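Long-range contact in type III restriction-modification enzyme EcoP15I Mod subunit (Escherichia coli, PDB 4ZCF), which methylates one adenine of the asymmetric DNA site 5'-CAGCAG-3' and joins the Res subunit to restrict DNA: residues D602-N614 / S635-N644. Sequence-based numbering, arbitrary orientation.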
loop_
_atom_site.group_PDB
_atom_site.type_symbol
_atom_site.label_atom_id
_atom_site.label_comp_id
_atom_site.label_asym_id
_atom_site.label_seq_id
_atom_site.Cartn_x
_atom_site.Cartn_y
_atom_site.Cartn_z
ATOM N N ASP A 602 -3.361 43.215 8.678
ATOM C CA ASP A 602 -3.778 41.833 8.945
ATOM C C ASP A 602 -4.949 41.426 8.027
ATOM O O ASP A 602 -5.451 40.303 8.135
ATOM C CB ASP A 602 -4.140 41.628 10.444
ATOM C CG ASP A 602 -3.452 42.562 11.439
ATOM O OD1 ASP A 602 -2.209 42.478 11.577
ATOM O OD2 ASP A 602 -4.160 43.373 12.085
ATOM N N PHE A 603 -5.376 42.341 7.121
ATOM C CA PHE A 603 -6.462 42.111 6.164
ATOM C C PHE A 603 -5.938 41.987 4.712
ATOM O O PHE A 603 -5.816 42.986 3.986
ATOM C CB PHE A 603 -7.559 43.179 6.292
ATOM C CG PHE A 603 -8.867 42.857 5.601
ATOM C CD1 PHE A 603 -9.825 42.068 6.223
ATOM C CD2 PHE A 603 -9.168 43.397 4.359
ATOM C CE1 PHE A 603 -11.054 41.812 5.605
ATOM C CE2 PHE A 603 -10.387 43.119 3.733
ATOM C CZ PHE A 603 -11.320 42.329 4.359
ATOM N N ALA A 604 -5.635 40.737 4.299
ATOM C CA ALA A 604 -5.141 40.450 2.957
ATOM C C ALA A 604 -5.918 39.309 2.222
ATOM O O ALA A 604 -5.321 38.273 1.897
ATOM C CB ALA A 604 -3.640 40.182 2.998
ATOM N N PRO A 605 -7.238 39.484 1.923
ATOM C CA PRO A 605 -7.956 38.435 1.175
ATOM C C PRO A 605 -7.628 38.459 -0.320
ATOM O O PRO A 605 -7.258 39.496 -0.862
ATOM C CB PRO A 605 -9.433 38.730 1.446
ATOM C CG PRO A 605 -9.493 40.166 1.791
ATOM C CD PRO A 605 -8.114 40.643 2.190
ATOM N N ASN A 606 -7.764 37.314 -0.980
ATOM C CA ASN A 606 -7.438 37.141 -2.394
ATOM C C ASN A 606 -8.602 36.541 -3.157
ATOM O O ASN A 606 -8.542 36.384 -4.378
ATOM C CB ASN A 606 -6.193 36.251 -2.526
ATOM C CG ASN A 606 -6.206 35.041 -1.626
ATOM O OD1 ASN A 606 -6.824 34.015 -1.928
ATOM N ND2 ASN A 606 -5.546 35.148 -0.479
ATOM N N LYS A 607 -9.667 36.225 -2.437
ATOM C CA LYS A 607 -10.866 35.599 -2.974
ATOM C C LYS A 607 -12.065 36.131 -2.172
ATOM O O LYS A 607 -11.977 36.244 -0.942
ATOM C CB LYS A 607 -10.726 34.064 -2.827
ATOM C CG LYS A 607 -11.649 33.227 -3.695
ATOM C CD LYS A 607 -11.527 31.755 -3.294
ATOM C CE LYS A 607 -12.844 31.021 -3.340
ATOM N NZ LYS A 607 -12.835 29.804 -2.502
ATOM N N VAL A 608 -13.153 36.516 -2.873
ATOM C CA VAL A 608 -14.398 37.022 -2.257
ATOM C C VAL A 608 -15.551 36.122 -2.710
ATOM O O VAL A 608 -15.787 35.984 -3.912
ATOM C CB VAL A 608 -14.680 38.540 -2.505
ATOM C CG1 VAL A 608 -15.892 39.019 -1.707
ATOM C CG2 VAL A 608 -13.465 39.398 -2.176
ATOM N N VAL A 609 -16.202 35.450 -1.751
ATOM C CA VAL A 609 -17.325 34.523 -1.984
ATOM C C VAL A 609 -18.620 35.128 -1.396
ATOM O O VAL A 609 -18.658 35.458 -0.221
ATOM C CB VAL A 609 -17.048 33.087 -1.426
ATOM C CG1 VAL A 609 -18.054 32.067 -1.954
ATOM C CG2 VAL A 609 -15.623 32.638 -1.709
ATOM N N PHE A 610 -19.661 35.278 -2.207
ATOM C CA PHE A 610 -20.924 35.843 -1.721
ATOM C C PHE A 610 -22.127 34.960 -2.064
ATOM O O PHE A 610 -22.125 34.272 -3.084
ATOM C CB PHE A 610 -21.119 37.302 -2.209
ATOM C CG PHE A 610 -21.351 37.438 -3.697
ATOM C CD1 PHE A 610 -20.280 37.544 -4.578
ATOM C CD2 PHE A 610 -22.638 37.409 -4.222
ATOM C CE1 PHE A 610 -20.493 37.601 -5.958
ATOM C CE2 PHE A 610 -22.846 37.486 -5.602
ATOM C CZ PHE A 610 -21.771 37.577 -6.456
ATOM N N TYR A 611 -23.147 34.981 -1.208
ATOM C CA TYR A 611 -24.374 34.212 -1.409
ATOM C C TYR A 611 -25.329 34.922 -2.411
ATOM O O TYR A 611 -25.953 35.929 -2.069
ATOM C CB TYR A 611 -25.032 33.974 -0.041
ATOM C CG TYR A 611 -26.298 33.157 -0.050
ATOM C CD1 TYR A 611 -26.423 32.037 -0.864
ATOM C CD2 TYR A 611 -27.334 33.437 0.828
ATOM C CE1 TYR A 611 -27.586 31.265 -0.862
ATOM C CE2 TYR A 611 -28.512 32.690 0.823
ATOM C CZ TYR A 611 -28.629 31.595 -0.017
ATOM O OH TYR A 611 -29.764 30.821 0.014
ATOM N N GLY A 612 -25.415 34.368 -3.629
ATOM C CA GLY A 612 -26.229 34.819 -4.758
ATOM C C GLY A 612 -27.627 35.307 -4.441
ATOM O O GLY A 612 -27.959 36.450 -4.770
ATOM N N SER A 613 -28.442 34.463 -3.762
ATOM C CA SER A 613 -29.830 34.759 -3.357
ATOM C C SER A 613 -30.007 36.074 -2.570
ATOM O O SER A 613 -31.070 36.700 -2.665
ATOM C CB SER A 613 -30.408 33.603 -2.549
ATOM O OG SER A 613 -31.188 32.743 -3.362
ATOM N N ASN A 614 -28.979 36.472 -1.787
ATOM C CA ASN A 614 -28.980 37.684 -0.963
ATOM C C ASN A 614 -28.273 38.884 -1.634
ATOM O O ASN A 614 -28.050 39.919 -0.986
ATOM C CB ASN A 614 -28.371 37.374 0.408
ATOM C CG ASN A 614 -29.243 36.533 1.293
ATOM O OD1 ASN A 614 -30.451 36.373 1.065
ATOM N ND2 ASN A 614 -28.660 36.013 2.363
ATOM N N SER A 635 -0.919 45.343 -3.339
ATOM C CA SER A 635 -1.536 45.447 -4.665
ATOM C C SER A 635 -2.053 44.067 -5.106
ATOM O O SER A 635 -1.453 43.401 -5.963
ATOM C CB SER A 635 -0.548 46.021 -5.670
ATOM N N ILE A 636 -3.169 43.632 -4.485
ATOM C CA ILE A 636 -3.773 42.313 -4.715
ATOM C C ILE A 636 -5.000 42.297 -5.635
ATOM O O ILE A 636 -5.875 43.159 -5.519
ATOM C CB ILE A 636 -3.994 41.532 -3.377
ATOM C CG1 ILE A 636 -4.777 42.388 -2.338
ATOM C CG2 ILE A 636 -2.644 41.022 -2.816
ATOM C CD1 ILE A 636 -4.897 41.824 -0.907
ATOM N N GLU A 637 -5.051 41.316 -6.552
ATOM C CA GLU A 637 -6.174 41.129 -7.469
ATOM C C GLU A 637 -7.110 40.125 -6.818
ATOM O O GLU A 637 -6.759 38.950 -6.686
ATOM C CB GLU A 637 -5.705 40.631 -8.853
ATOM C CG GLU A 637 -5.193 41.726 -9.775
ATOM C CD GLU A 637 -4.899 41.277 -11.195
ATOM O OE1 GLU A 637 -5.691 41.623 -12.103
ATOM O OE2 GLU A 637 -3.873 40.587 -11.403
ATOM N N LEU A 638 -8.279 40.596 -6.365
ATOM C CA LEU A 638 -9.267 39.768 -5.675
ATOM C C LEU A 638 -10.280 39.111 -6.618
ATOM O O LEU A 638 -10.992 39.817 -7.341
ATOM C CB LEU A 638 -9.999 40.599 -4.608
ATOM C CG LEU A 638 -9.190 40.999 -3.374
ATOM C CD1 LEU A 638 -8.540 42.366 -3.546
ATOM C CD2 LEU A 638 -10.062 40.995 -2.135
ATOM N N ASP A 639 -10.350 37.757 -6.601
ATOM C CA ASP A 639 -11.334 37.000 -7.383
ATOM C C ASP A 639 -12.692 37.066 -6.690
ATOM O O ASP A 639 -12.748 37.167 -5.459
ATOM C CB ASP A 639 -10.923 35.535 -7.592
ATOM C CG ASP A 639 -11.734 34.824 -8.676
ATOM O OD1 ASP A 639 -11.830 35.369 -9.812
ATOM O OD2 ASP A 639 -12.266 33.720 -8.396
ATOM N N LEU A 640 -13.784 37.024 -7.488
ATOM C CA LEU A 640 -15.154 37.125 -6.986
ATOM C C LEU A 640 -16.014 35.931 -7.395
ATOM O O LEU A 640 -16.393 35.801 -8.558
ATOM C CB LEU A 640 -15.784 38.486 -7.378
ATOM C CG LEU A 640 -17.179 38.785 -6.842
ATOM C CD1 LEU A 640 -17.147 39.171 -5.373
ATOM C CD2 LEU A 640 -17.855 39.853 -7.660
ATOM N N VAL A 641 -16.345 35.079 -6.416
ATOM C CA VAL A 641 -17.109 33.844 -6.608
ATOM C C VAL A 641 -18.570 33.987 -6.154
ATOM O O VAL A 641 -18.826 34.658 -5.149
ATOM C CB VAL A 641 -16.364 32.684 -5.868
ATOM C CG1 VAL A 641 -17.067 31.336 -6.037
ATOM C CG2 VAL A 641 -14.910 32.585 -6.317
ATOM N N VAL A 642 -19.516 33.347 -6.894
ATOM C CA VAL A 642 -20.954 33.243 -6.596
ATOM C C VAL A 642 -21.271 31.815 -6.112
ATOM O O VAL A 642 -20.905 30.829 -6.778
ATOM C CB VAL A 642 -21.920 33.549 -7.780
ATOM C CG1 VAL A 642 -23.190 34.240 -7.281
ATOM C CG2 VAL A 642 -21.260 34.335 -8.901
ATOM N N ARG A 643 -22.056 31.709 -5.028
ATOM C CA ARG A 643 -22.479 30.410 -4.518
ATOM C C ARG A 643 -23.953 30.429 -4.107
ATOM O O ARG A 643 -24.366 31.307 -3.349
ATOM C CB ARG A 643 -21.561 29.934 -3.373
ATOM C CG ARG A 643 -21.603 28.424 -3.167
ATOM C CD ARG A 643 -20.425 27.917 -2.371
ATOM N NE ARG A 643 -19.175 28.145 -3.077
ATOM C CZ ARG A 643 -18.000 28.316 -2.490
ATOM N NH1 ARG A 643 -17.907 28.316 -1.166
ATOM N NH2 ARG A 643 -16.913 28.514 -3.218
ATOM N N ASN A 644 -24.738 29.444 -4.608
ATOM C CA ASN A 644 -26.184 29.270 -4.384
ATOM C C ASN A 644 -27.014 30.521 -4.718
ATOM O O ASN A 644 -26.638 31.313 -5.581
ATOM C CB ASN A 644 -26.489 28.771 -2.966
ATOM C CG ASN A 644 -26.364 27.283 -2.770
ATOM O OD1 ASN A 644 -25.412 26.788 -2.150
ATOM N ND2 ASN A 644 -27.364 26.543 -3.230
#
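Phe610 and Val608 face Leu640 and Val642 across two parallel strands, 607-611 and 639-643, joined through helix 618-629 in a beta-alpha-beta crossover. Strand 639-643 forms one border of a mixed sheet within this chain, while 577-580 flanks 607-611 on its other side. Six backbone hydrogen bonds tie the pair together; among the shortest is Val641 N to Val608 O, 2.7 Å and nearly straight at 167°.

Phe610 carries the largest buried surface. Its CG sits between the backbone N and the carbonyl carbon (chi1 68°), which swings the ring across to the neighbouring strand. Leu640 meets it at about a right angle, CD1 lying 3.6 Å from Phe610 CD1, whereas Val642 runs alongside and sets CG1 3.7 Å from Phe610 CE2. Replacing Phe610 by an alanine is likely to open a gap between Leu640 and Val642 and strip both of their aromatic neighbour. Val608 continues this apolar face, touching Leu640 CD1 through its CB and Leu638 CD2 through its CG2. Helix 618-629 packs on the same face, with Leu627 against Val608 and Leu640.

Lys607, Val609, Val641 and Arg643 occupy the reverse face. The Arg643 chain stretches back along the strand and bends at chi3 (-64°), laying its guanidinium flat beneath Val609, whose CG1 stands 3.7 Å above the centre of the plane. Asp553 receives salt bridges from both Lys607 NZ and Arg643 NH1, so one carboxylate holds the two cationic ends side by side. Val641 packs on Asp138 of the neighbouring Res chain and Leu640, on the other face, on its Phe757, so the edge strand lies at the subunit interface. On the Lys607 side of the pair, Val641 CG2 rests 3.9 Å from Lys607 CE.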